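Local coordinates for M32 carboxypeptidase (Pyrococcus furiosus, PDB 1KA2), which releases amino acids one after another from the C-terminus of peptides with broad specificity, using one bound cobalt ion per subunit, at residues K117-E120 with E121-K125; K130-P133 with W134-I138; I139-A142 with K143-A146; Q408-H411 with W412-S416. All coordinates share one frame; numbering follows the deposited sequence.

Contact 1 (K117-E120 with E121-K125); sequences KAWE and EAKAK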
loop_
_atom_site.group_PDB
_atom_site.type_symbol
_atom_site.label_atom_id
_atom_site.label_comp_id
_atom_site.label_asym_id
_atom_site.label_seq_id
_atom_site.Cartn_x
_atom_site.Cartn_y
_atom_site.Cartn_z
ATOM N N LYS A 117 13.298 2.055 -21.423
ATOM C CA LYS A 117 14.576 1.465 -21.030
ATOM C C LYS A 117 15.691 1.968 -21.938
ATOM O O LYS A 117 16.802 2.260 -21.479
ATOM C CB LYS A 117 14.504 -0.065 -21.105
ATOM C CG LYS A 117 13.648 -0.712 -20.021
ATOM C CD LYS A 117 14.334 -0.649 -18.654
ATOM C CE LYS A 117 15.625 -1.481 -18.648
ATOM N NZ LYS A 117 16.323 -1.521 -17.331
ATOM N N ALA A 118 15.394 2.066 -23.228
ATOM C CA ALA A 118 16.383 2.538 -24.190
ATOM C C ALA A 118 16.662 4.029 -24.009
ATOM O O ALA A 118 17.778 4.502 -24.240
ATOM C CB ALA A 118 15.906 2.257 -25.610
ATOM N N TRP A 119 15.636 4.767 -23.597
ATOM C CA TRP A 119 15.764 6.205 -23.362
ATOM C C TRP A 119 16.569 6.400 -22.080
ATOM O O TRP A 119 17.390 7.319 -21.971
ATOM C CB TRP A 119 14.378 6.836 -23.181
ATOM C CG TRP A 119 14.402 8.183 -22.532
ATOM C CD1 TRP A 119 14.589 9.391 -23.149
ATOM C CD2 TRP A 119 14.294 8.463 -21.131
ATOM N NE1 TRP A 119 14.613 10.397 -22.221
ATOM C CE2 TRP A 119 14.436 9.857 -20.976
ATOM C CE3 TRP A 119 14.105 7.673 -19.991
ATOM C CZ2 TRP A 119 14.380 10.482 -19.722
ATOM C CZ3 TRP A 119 14.051 8.291 -18.752
ATOM C CH2 TRP A 119 14.191 9.677 -18.623
ATOM N N GLU A 120 16.336 5.513 -21.119
ATOM C CA GLU A 120 17.003 5.591 -19.832
ATOM C C GLU A 120 18.530 5.473 -19.917
ATOM O O GLU A 120 19.248 6.199 -19.225
ATOM C CB GLU A 120 16.406 4.535 -18.893
ATOM C CG GLU A 120 16.532 4.879 -17.422
ATOM C CD GLU A 120 15.645 4.006 -16.524
ATOM O OE1 GLU A 120 14.407 4.208 -16.525
ATOM O OE2 GLU A 120 16.193 3.110 -15.837
ATOM N N GLU A 121 19.037 4.569 -20.751
ATOM C CA GLU A 121 20.481 4.435 -20.885
ATOM C C GLU A 121 20.990 5.512 -21.832
ATOM O O GLU A 121 22.073 6.054 -21.629
ATOM C CB GLU A 121 20.880 3.042 -21.396
ATOM C CG GLU A 121 21.189 2.029 -20.270
ATOM C CD GLU A 121 22.248 2.531 -19.287
ATOM O OE1 GLU A 121 23.250 3.125 -19.752
ATOM O OE2 GLU A 121 22.087 2.321 -18.058
ATOM N N ALA A 122 20.194 5.844 -22.845
ATOM C CA ALA A 122 20.568 6.878 -23.810
ATOM C C ALA A 122 20.816 8.243 -23.151
ATOM O O ALA A 122 21.709 8.982 -23.572
ATOM C CB ALA A 122 19.486 7.013 -24.882
ATOM N N LYS A 123 20.025 8.577 -22.130
ATOM C CA LYS A 123 20.178 9.852 -21.428
ATOM C C LYS A 123 21.438 9.841 -20.597
ATOM O O LYS A 123 22.174 10.822 -20.553
ATOM C CB LYS A 123 18.998 10.128 -20.496
ATOM C CG LYS A 123 19.159 11.430 -19.723
ATOM C CD LYS A 123 18.009 11.687 -18.761
ATOM C CE LYS A 123 18.234 12.993 -18.003
ATOM N NZ LYS A 123 17.162 13.275 -17.010
ATOM N N ALA A 124 21.674 8.719 -19.931
ATOM C CA ALA A 124 22.844 8.564 -19.081
ATOM C C ALA A 124 24.150 8.555 -19.882
ATOM O O ALA A 124 25.134 9.167 -19.472
ATOM C CB ALA A 124 22.717 7.278 -18.260
ATOM N N LYS A 125 24.159 7.870 -21.022
ATOM C CA LYS A 125 25.363 7.803 -21.844
ATOM C C LYS A 125 25.371 8.851 -22.961
ATOM O O LYS A 125 26.171 8.772 -23.896
ATOM C CB LYS A 125 25.527 6.398 -22.441
ATOM C CG LYS A 125 26.915 6.150 -23.042
ATOM C CD LYS A 125 27.144 4.692 -23.413
ATOM C CE LYS A 125 28.590 4.460 -23.836
ATOM N NZ LYS A 125 28.929 3.009 -23.944
#

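Contact 2 (K130-P133 with W134-I138); sequences KFEP and WLDKI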
loop_
_atom_site.group_PDB
_atom_site.type_symbol
_atom_site.label_atom_id
_atom_site.label_comp_id
_atom_site.label_asym_id
_atom_site.label_seq_id
_atom_site.Cartn_x
_atom_site.Cartn_y
_atom_site.Cartn_z
ATOM N N LYS A 130 20.812 5.510 -29.504
ATOM C CA LYS A 130 20.174 4.421 -28.764
ATOM C C LYS A 130 18.679 4.626 -28.535
ATOM O O LYS A 130 17.979 3.685 -28.166
ATOM C CB LYS A 130 20.842 4.214 -27.405
ATOM C CG LYS A 130 21.626 2.913 -27.269
ATOM C CD LYS A 130 21.616 2.443 -25.809
ATOM C CE LYS A 130 22.715 1.424 -25.487
ATOM N NZ LYS A 130 22.302 -0.008 -25.606
ATOM N N PHE A 131 18.190 5.849 -28.735
ATOM C CA PHE A 131 16.768 6.133 -28.549
ATOM C C PHE A 131 16.082 6.453 -29.878
ATOM O O PHE A 131 14.899 6.162 -30.062
ATOM C CB PHE A 131 16.576 7.303 -27.569
ATOM C CG PHE A 131 15.130 7.616 -27.263
ATOM C CD1 PHE A 131 14.285 6.640 -26.739
ATOM C CD2 PHE A 131 14.612 8.888 -27.494
ATOM C CE1 PHE A 131 12.952 6.924 -26.456
ATOM C CE2 PHE A 131 13.280 9.178 -27.214
ATOM C CZ PHE A 131 12.451 8.193 -26.693
ATOM N N GLU A 132 16.842 7.033 -30.804
ATOM C CA GLU A 132 16.336 7.435 -32.112
ATOM C C GLU A 132 15.305 6.505 -32.757
ATOM O O GLU A 132 14.161 6.907 -32.978
ATOM C CB GLU A 132 17.498 7.652 -33.087
ATOM C CG GLU A 132 17.121 8.462 -34.326
ATOM C CD GLU A 132 18.108 8.280 -35.466
ATOM O OE1 GLU A 132 19.328 8.299 -35.207
ATOM O OE2 GLU A 132 17.664 8.124 -36.624
ATOM N N PRO A 133 15.688 5.257 -33.078
ATOM C CA PRO A 133 14.696 4.368 -33.698
ATOM C C PRO A 133 13.428 4.228 -32.856
ATOM O O PRO A 133 12.328 4.164 -33.395
ATOM C CB PRO A 133 15.457 3.050 -33.852
ATOM C CG PRO A 133 16.406 3.076 -32.692
ATOM C CD PRO A 133 16.906 4.509 -32.722
ATOM N N TRP A 134 13.588 4.189 -31.537
ATOM C CA TRP A 134 12.445 4.078 -30.636
ATOM C C TRP A 134 11.550 5.298 -30.751
ATOM O O TRP A 134 10.325 5.189 -30.602
ATOM C CB TRP A 134 12.903 3.919 -29.185
ATOM C CG TRP A 134 13.482 2.574 -28.908
ATOM C CD1 TRP A 134 14.799 2.264 -28.736
ATOM C CD2 TRP A 134 12.764 1.341 -28.830
ATOM N NE1 TRP A 134 14.948 0.910 -28.559
ATOM C CE2 TRP A 134 13.714 0.317 -28.613
ATOM C CE3 TRP A 134 11.407 0.998 -28.925
ATOM C CZ2 TRP A 134 13.350 -1.030 -28.489
ATOM C CZ3 TRP A 134 11.046 -0.337 -28.803
ATOM C CH2 TRP A 134 12.015 -1.335 -28.589
ATOM N N LEU A 135 12.156 6.456 -31.020
ATOM C CA LEU A 135 11.387 7.689 -31.161
ATOM C C LEU A 135 10.562 7.652 -32.449
ATOM O O LEU A 135 9.450 8.173 -32.495
ATOM C CB LEU A 135 12.304 8.912 -31.179
ATOM C CG LEU A 135 11.858 10.095 -30.307
ATOM C CD1 LEU A 135 12.608 11.364 -30.728
ATOM C CD2 LEU A 135 10.366 10.306 -30.426
ATOM N N ASP A 136 11.108 7.043 -33.499
ATOM C CA ASP A 136 10.382 6.937 -34.762
ATOM C C ASP A 136 9.186 6.002 -34.571
ATOM O O ASP A 136 8.123 6.219 -35.145
ATOM C CB ASP A 136 11.289 6.398 -35.881
ATOM C CG ASP A 136 12.274 7.437 -36.391
ATOM O OD1 ASP A 136 11.829 8.553 -36.745
ATOM O OD2 ASP A 136 13.492 7.138 -36.448
ATOM N N LYS A 137 9.367 4.958 -33.769
ATOM C CA LYS A 137 8.283 4.019 -33.514
ATOM C C LYS A 137 7.184 4.699 -32.717
ATOM O O LYS A 137 6.001 4.461 -32.952
ATOM C CB LYS A 137 8.785 2.800 -32.742
ATOM C CG LYS A 137 9.572 1.800 -33.570
ATOM C CD LYS A 137 9.990 0.624 -32.701
ATOM C CE LYS A 137 10.754 -0.426 -33.490
ATOM N NZ LYS A 137 11.141 -1.566 -32.611
ATOM N N ILE A 138 7.574 5.548 -31.775
ATOM C CA ILE A 138 6.597 6.246 -30.951
ATOM C C ILE A 138 5.871 7.325 -31.749
ATOM O O ILE A 138 4.709 7.622 -31.480
ATOM C CB ILE A 138 7.271 6.831 -29.683
ATOM C CG1 ILE A 138 7.684 5.671 -28.764
ATOM C CG2 ILE A 138 6.328 7.776 -28.966
ATOM C CD1 ILE A 138 8.290 6.087 -27.462
HETATM O O HOH W 1 15.331 9.085 -37.485
#

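Contact 3 (I139-A142 with K143-A146); sequences ISLA and KRAA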
loop_
_atom_site.group_PDB
_atom_site.type_symbol
_atom_site.label_atom_id
_atom_site.label_comp_id
_atom_site.label_asym_id
_atom_site.label_seq_id
_atom_site.Cartn_x
_atom_site.Cartn_y
_atom_site.Cartn_z
ATOM N N ILE A 139 6.534 7.902 -32.744
ATOM C CA ILE A 139 5.879 8.912 -33.567
ATOM C C ILE A 139 4.789 8.225 -34.393
ATOM O O ILE A 139 3.672 8.734 -34.527
ATOM C CB ILE A 139 6.893 9.629 -34.495
ATOM C CG1 ILE A 139 7.683 10.665 -33.683
ATOM C CG2 ILE A 139 6.171 10.320 -35.646
ATOM C CD1 ILE A 139 8.893 11.234 -34.396
ATOM N N SER A 140 5.104 7.048 -34.924
ATOM C CA SER A 140 4.130 6.317 -35.718
ATOM C C SER A 140 2.924 5.920 -34.870
ATOM O O SER A 140 1.792 5.972 -35.338
ATOM C CB SER A 140 4.758 5.063 -36.330
ATOM O OG SER A 140 3.825 4.403 -37.181
ATOM N N LEU A 141 3.168 5.513 -33.628
ATOM C CA LEU A 141 2.083 5.118 -32.725
ATOM C C LEU A 141 1.184 6.317 -32.396
ATOM O O LEU A 141 -0.040 6.188 -32.330
ATOM C CB LEU A 141 2.656 4.528 -31.432
ATOM C CG LEU A 141 3.506 3.256 -31.561
ATOM C CD1 LEU A 141 4.058 2.889 -30.190
ATOM C CD2 LEU A 141 2.676 2.102 -32.134
ATOM N N ALA A 142 1.799 7.482 -32.194
ATOM C CA ALA A 142 1.059 8.703 -31.892
ATOM C C ALA A 142 0.097 9.064 -33.031
ATOM O O ALA A 142 -1.070 9.378 -32.792
ATOM C CB ALA A 142 2.025 9.852 -31.650
ATOM N N LYS A 143 0.593 9.027 -34.267
ATOM C CA LYS A 143 -0.241 9.345 -35.425
ATOM C C LYS A 143 -1.383 8.341 -35.512
ATOM O O LYS A 143 -2.545 8.728 -35.650
ATOM C CB LYS A 143 0.587 9.317 -36.712
ATOM C CG LYS A 143 1.590 10.458 -36.845
ATOM C CD LYS A 143 2.766 10.045 -37.725
ATOM C CE LYS A 143 2.861 10.859 -39.002
ATOM N NZ LYS A 143 3.134 12.294 -38.735
ATOM N N ARG A 144 -1.062 7.052 -35.418
ATOM C CA ARG A 144 -2.106 6.032 -35.474
ATOM C C ARG A 144 -3.155 6.371 -34.414
ATOM O O ARG A 144 -4.347 6.407 -34.705
ATOM C CB ARG A 144 -1.551 4.626 -35.175
ATOM C CG ARG A 144 -0.426 4.132 -36.086
ATOM C CD ARG A 144 -0.883 3.041 -37.045
ATOM N NE ARG A 144 -1.512 1.879 -36.403
ATOM C CZ ARG A 144 -0.883 0.966 -35.664
ATOM N NH1 ARG A 144 0.420 1.054 -35.440
ATOM N NH2 ARG A 144 -1.560 -0.062 -35.167
ATOM N N ALA A 145 -2.696 6.625 -33.187
ATOM C CA ALA A 145 -3.585 6.936 -32.066
ATOM C C ALA A 145 -4.515 8.095 -32.372
ATOM O O ALA A 145 -5.693 8.071 -32.011
ATOM C CB ALA A 145 -2.766 7.236 -30.809
ATOM N N ALA A 146 -3.981 9.111 -33.039
ATOM C CA ALA A 146 -4.783 10.265 -33.398
ATOM C C ALA A 146 -5.908 9.819 -34.333
ATOM O O ALA A 146 -7.050 10.269 -34.202
ATOM C CB ALA A 146 -3.914 11.323 -34.071
#

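Contact 4 (Q408-H411 with W412-S416); sequences QDIH and WAHGS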
loop_
_atom_site.group_PDB
_atom_site.type_symbol
_atom_site.label_atom_id
_atom_site.label_comp_id
_atom_site.label_asym_id
_atom_site.label_seq_id
_atom_site.Cartn_x
_atom_site.Cartn_y
_atom_site.Cartn_z
ATOM N N GLN A 408 16.297 15.035 -22.012
ATOM C CA GLN A 408 16.017 15.285 -20.600
ATOM C C GLN A 408 14.730 14.735 -19.982
ATOM O O GLN A 408 14.738 14.332 -18.813
ATOM C CB GLN A 408 16.099 16.784 -20.293
ATOM C CG GLN A 408 15.032 17.651 -20.953
ATOM C CD GLN A 408 15.207 19.117 -20.600
ATOM O OE1 GLN A 408 14.547 19.640 -19.695
ATOM N NE2 GLN A 408 16.119 19.786 -21.303
ATOM N N ASP A 409 13.628 14.719 -20.733
ATOM C CA ASP A 409 12.349 14.236 -20.193
ATOM C C ASP A 409 11.925 12.846 -20.659
ATOM O O ASP A 409 12.195 12.447 -21.787
ATOM C CB ASP A 409 11.237 15.224 -20.531
ATOM C CG ASP A 409 11.382 16.538 -19.795
ATOM O OD1 ASP A 409 11.038 17.583 -20.394
ATOM O OD2 ASP A 409 11.824 16.526 -18.619
ATOM N N ILE A 410 11.227 12.130 -19.782
ATOM C CA ILE A 410 10.745 10.770 -20.060
ATOM C C ILE A 410 9.476 10.723 -20.929
ATOM O O ILE A 410 9.208 9.729 -21.582
ATOM C CB ILE A 410 10.377 10.013 -18.747
ATOM C CG1 ILE A 410 11.345 10.365 -17.622
ATOM C CG2 ILE A 410 10.407 8.509 -18.982
ATOM C CD1 ILE A 410 11.103 9.572 -16.320
ATOM N N HIS A 411 8.696 11.794 -20.928
ATOM C CA HIS A 411 7.422 11.822 -21.647
ATOM C C HIS A 411 7.311 11.159 -23.022
ATOM O O HIS A 411 6.428 10.328 -23.234
ATOM C CB HIS A 411 6.910 13.255 -21.715
ATOM C CG HIS A 411 6.950 13.963 -20.396
ATOM N ND1 HIS A 411 5.861 14.625 -19.873
ATOM C CD2 HIS A 411 7.955 14.135 -19.506
ATOM C CE1 HIS A 411 6.194 15.176 -18.720
ATOM N NE2 HIS A 411 7.460 14.891 -18.474
ATOM N N TRP A 412 8.191 11.496 -23.954
ATOM C CA TRP A 412 8.091 10.897 -25.272
ATOM C C TRP A 412 8.311 9.398 -25.262
ATOM O O TRP A 412 7.614 8.662 -25.967
ATOM C CB TRP A 412 9.059 11.578 -26.253
ATOM C CG TRP A 412 8.637 12.979 -26.600
ATOM C CD1 TRP A 412 7.518 13.624 -26.161
ATOM C CD2 TRP A 412 9.328 13.908 -27.444
ATOM N NE1 TRP A 412 7.468 14.892 -26.670
ATOM C CE2 TRP A 412 8.567 15.097 -27.462
ATOM C CE3 TRP A 412 10.516 13.853 -28.186
ATOM C CZ2 TRP A 412 8.953 16.229 -28.193
ATOM C CZ3 TRP A 412 10.902 14.977 -28.917
ATOM C CH2 TRP A 412 10.119 16.151 -28.912
ATOM N N ALA A 413 9.268 8.939 -24.459
ATOM C CA ALA A 413 9.564 7.513 -24.384
ATOM C C ALA A 413 8.347 6.779 -23.821
ATOM O O ALA A 413 8.097 5.623 -24.164
ATOM C CB ALA A 413 10.794 7.262 -23.514
ATOM N N HIS A 414 7.593 7.448 -22.955
ATOM C CA HIS A 414 6.402 6.823 -22.406
ATOM C C HIS A 414 5.277 6.897 -23.434
ATOM O O HIS A 414 4.247 6.247 -23.282
ATOM C CB HIS A 414 5.949 7.529 -21.118
ATOM C CG HIS A 414 6.710 7.117 -19.896
ATOM N ND1 HIS A 414 6.497 7.693 -18.662
ATOM C CD2 HIS A 414 7.676 6.185 -19.722
ATOM C CE1 HIS A 414 7.306 7.132 -17.778
ATOM N NE2 HIS A 414 8.030 6.217 -18.394
ATOM N N GLY A 415 5.481 7.681 -24.485
ATOM C CA GLY A 415 4.438 7.837 -25.475
ATOM C C GLY A 415 3.496 8.972 -25.100
ATOM O O GLY A 415 2.419 9.108 -25.681
ATOM N N SER A 416 3.878 9.783 -24.121
ATOM C CA SER A 416 3.014 10.886 -23.720
ATOM C C SER A 416 3.219 12.082 -24.649
ATOM O O SER A 416 3.903 13.037 -24.313
ATOM C CB SER A 416 3.301 11.284 -22.275
ATOM O OG SER A 416 3.074 10.176 -21.436
HETATM O O HOH W 2 10.607 13.701 -23.912
#

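Contact 1 (K117-E120 with E121-K125)
Trp119 turns CG to the far side of CA from its own nitrogen (chi1 162°), and Lys123, one helical turn further on, does likewise (chi1 178°) and stays extended out to NZ. These torsions send indole and lysine chain off the helix side by side, pointing the same way. The touch is made well out along both: CZ2 of Trp119 stands 3.9 Å from CD of Lys123, a methylene coming obliquely to the benzo part of the indole. At the root of the pair, Lys123 N donates to Trp119 O at 2.9 Å. Next to it the Ala122 N bond to Ala118 O measures 3.1 Å, while the bond from Glu121 N to Lys117 O stretches to 3.3 Å. These are the closing turns of helix 102-124, for Lys125 already leaves helical angles although its N still reaches Glu121 O at 2.8 Å. On the exposed side Lys117 NZ and Glu121 OE2 remain 7.0 Å apart, too far for a salt bridge. Trp119 also meets the Phe131 ring edge-to-face. The chemistry is divided along the pair: carbon touches carbon between the two side chains, while their polar ends turn to neighbouring backbone, Trp119 NE1 to Leu407 O and Lys123 NZ to Gln408 O, tying the helix end to the 407-408 loop by two donors.

Contact 2 (K130-P133 with W134-I138)
The first turn of helix 132-149 starts here, and Phe131, the residue just ahead of it, lays its ring against Trp134 and Leu135. With chi1 at -177° the phenyl group swings away from its own N and lies forward over the turn. Its CE2 comes to 3.5 Å from CG of Leu135, and its CD1 to 3.9 Å from CB of Trp134, whose side chain crosses the phenylalanine at about a right angle. The same residue starts the backbone ladder: Leu135 N donates to Phe131 O at 2.9 Å, lying in the carbonyl plane. Lys130 O sits at the edge of the indole, 3.5 Å from CD1 of Trp134 and in the plane of the ring. On another side of the turn the carboxylates of Glu132 and Asp136 approach to 4.3 Å between OE2 and OD2. One water donates to both, at 2.7 Å to Glu132 OE2 and 2.9 Å to Asp136 OD2, which probably eases the like-charge pair. The helix N-terminus nearby would probably also stabilise two negative groups. Replacing Phe131 by an alanine would probably open a gap beside Leu135 CG and Trp134 CB and leave the Trp119 ring without its edge-to-face mate. Among its neighbours, the turn lies against helix 102-124, where Trp134 packs on Leu114, Ala115 and Ala118, while Phe131 touches Ala413 and Leu135 touches Trp412 of the short helix 411-414, and Asp136 OD1 accepts a hydrogen bond from Ala380 N.

Contact 3 (I139-A142 with K143-A146)
Ile139 and Lys143 leave the helix side by side and point the same way, while Leu141 and Arg144 meet at a slant. In the first pair the isoleucine offers its CG2 branch, 4.0 Å from CD of Lys143. The lysine's CG and CD also pass over the backbone of the preceding turn, with CD 3.6 Å from Ile139 O. Bends at chi3 (116°) and chi4 then turn the ammonium group away from its neighbour, and NZ is held by Met373 O near the end of helix 359-375 and Glu376 O just after it. Both pairs belong to the middle of helix 132-149, a continuous alpha-helical stretch. Its ladder runs unbroken here, from Lys143 N to Ile139 O through to Ala146 N to Ala142 O, the Arg144 N bond to Ser140 O (3.1 Å) being nearly straight at 170°. In the second pair the arginine folds back across the turn: its CG presses to 3.0 Å from Ser140 O, and the chain bends at chi2 (-108°) and chi3. That brings NH1 obliquely to 4.1 Å from CD2 of Leu141. The charge is met by a salt bridge from NH1 to Glu107 OE2 on helix 102-124, where Leu141 packs on Phe104, Glu107 and Thr111. Ala142 touches Leu159, and Ala146 touches Pro155 and Ala158, of helix 155-163.

Contact 4 (Q408-H411 with W412-S416)
Ile410 lays its CG2 methyl over one face of the His414 imidazole, a CH-pi contact 3.6 Å from the ring centroid and 20° off the normal. With CG1 at chi1 -37°, CG2 lies opposite the backbone N, which puts the methyl on the His414 side. The two side chains run side by side, and the methyl sits nearest NE2, at 3.4 Å. Tighter still is the backbone beneath. Ile410 O takes the N-H of His414 at 3.1 Å, and the same N-H also makes a weak bond to His411 O. His411 O in turn accepts Ser416 N at 2.8 Å, and Gly415 N returns to Trp412 O, also at 2.8 Å. Gly415 carries a positive phi of 88°, where a CB would jam against the carbonyl oxygen of His414. By contrast, His414 itself is exposed and marks the solvent side. On the indole side, one water bridges Asp409 O (2.9 Å) and Trp412 N (3.3 Å) over a face of the Trp412 ring. Outside the turn, Trp412 NE1 is hydrogen-bonded to Glu370 OE2, Asp409 forms salt bridges with Arg351 and Arg366, and His411 stacks on Phe420. The pair of bonds around Gly415 is a Schellman motif ending the short helix 411-414. Gln408 to Trp412 form part of the predicted GXXQDXHW motif of M32 carboxypeptidases, and the His411 side chain lies about 9 Å from that of the metal ligand Glu299.

Contacts 1, 2, 3 and 4 come in that order along the chain. Contact 1 ends helix 102-124, contacts 2 and 3 follow each other on helix 132-149 with centres 13 Å apart, and contact 4 comes much later, at the short helix 411-414. Contacts 1, 2 and 4 touch one another, with centres 11 to 12 Å apart: Trp119 packs on Ile410, Phe131 on Ala413, and Ile138 CD1 on the backbone of Trp412. Contact 3 lies further along, touching neither contact 1 nor contact 4. Successive helices thus flank the 408-416 segment, whose His411 side chain lies about 10 Å from the bound magnesium, whereas contacts 1 to 3 lie away from the annotated sites.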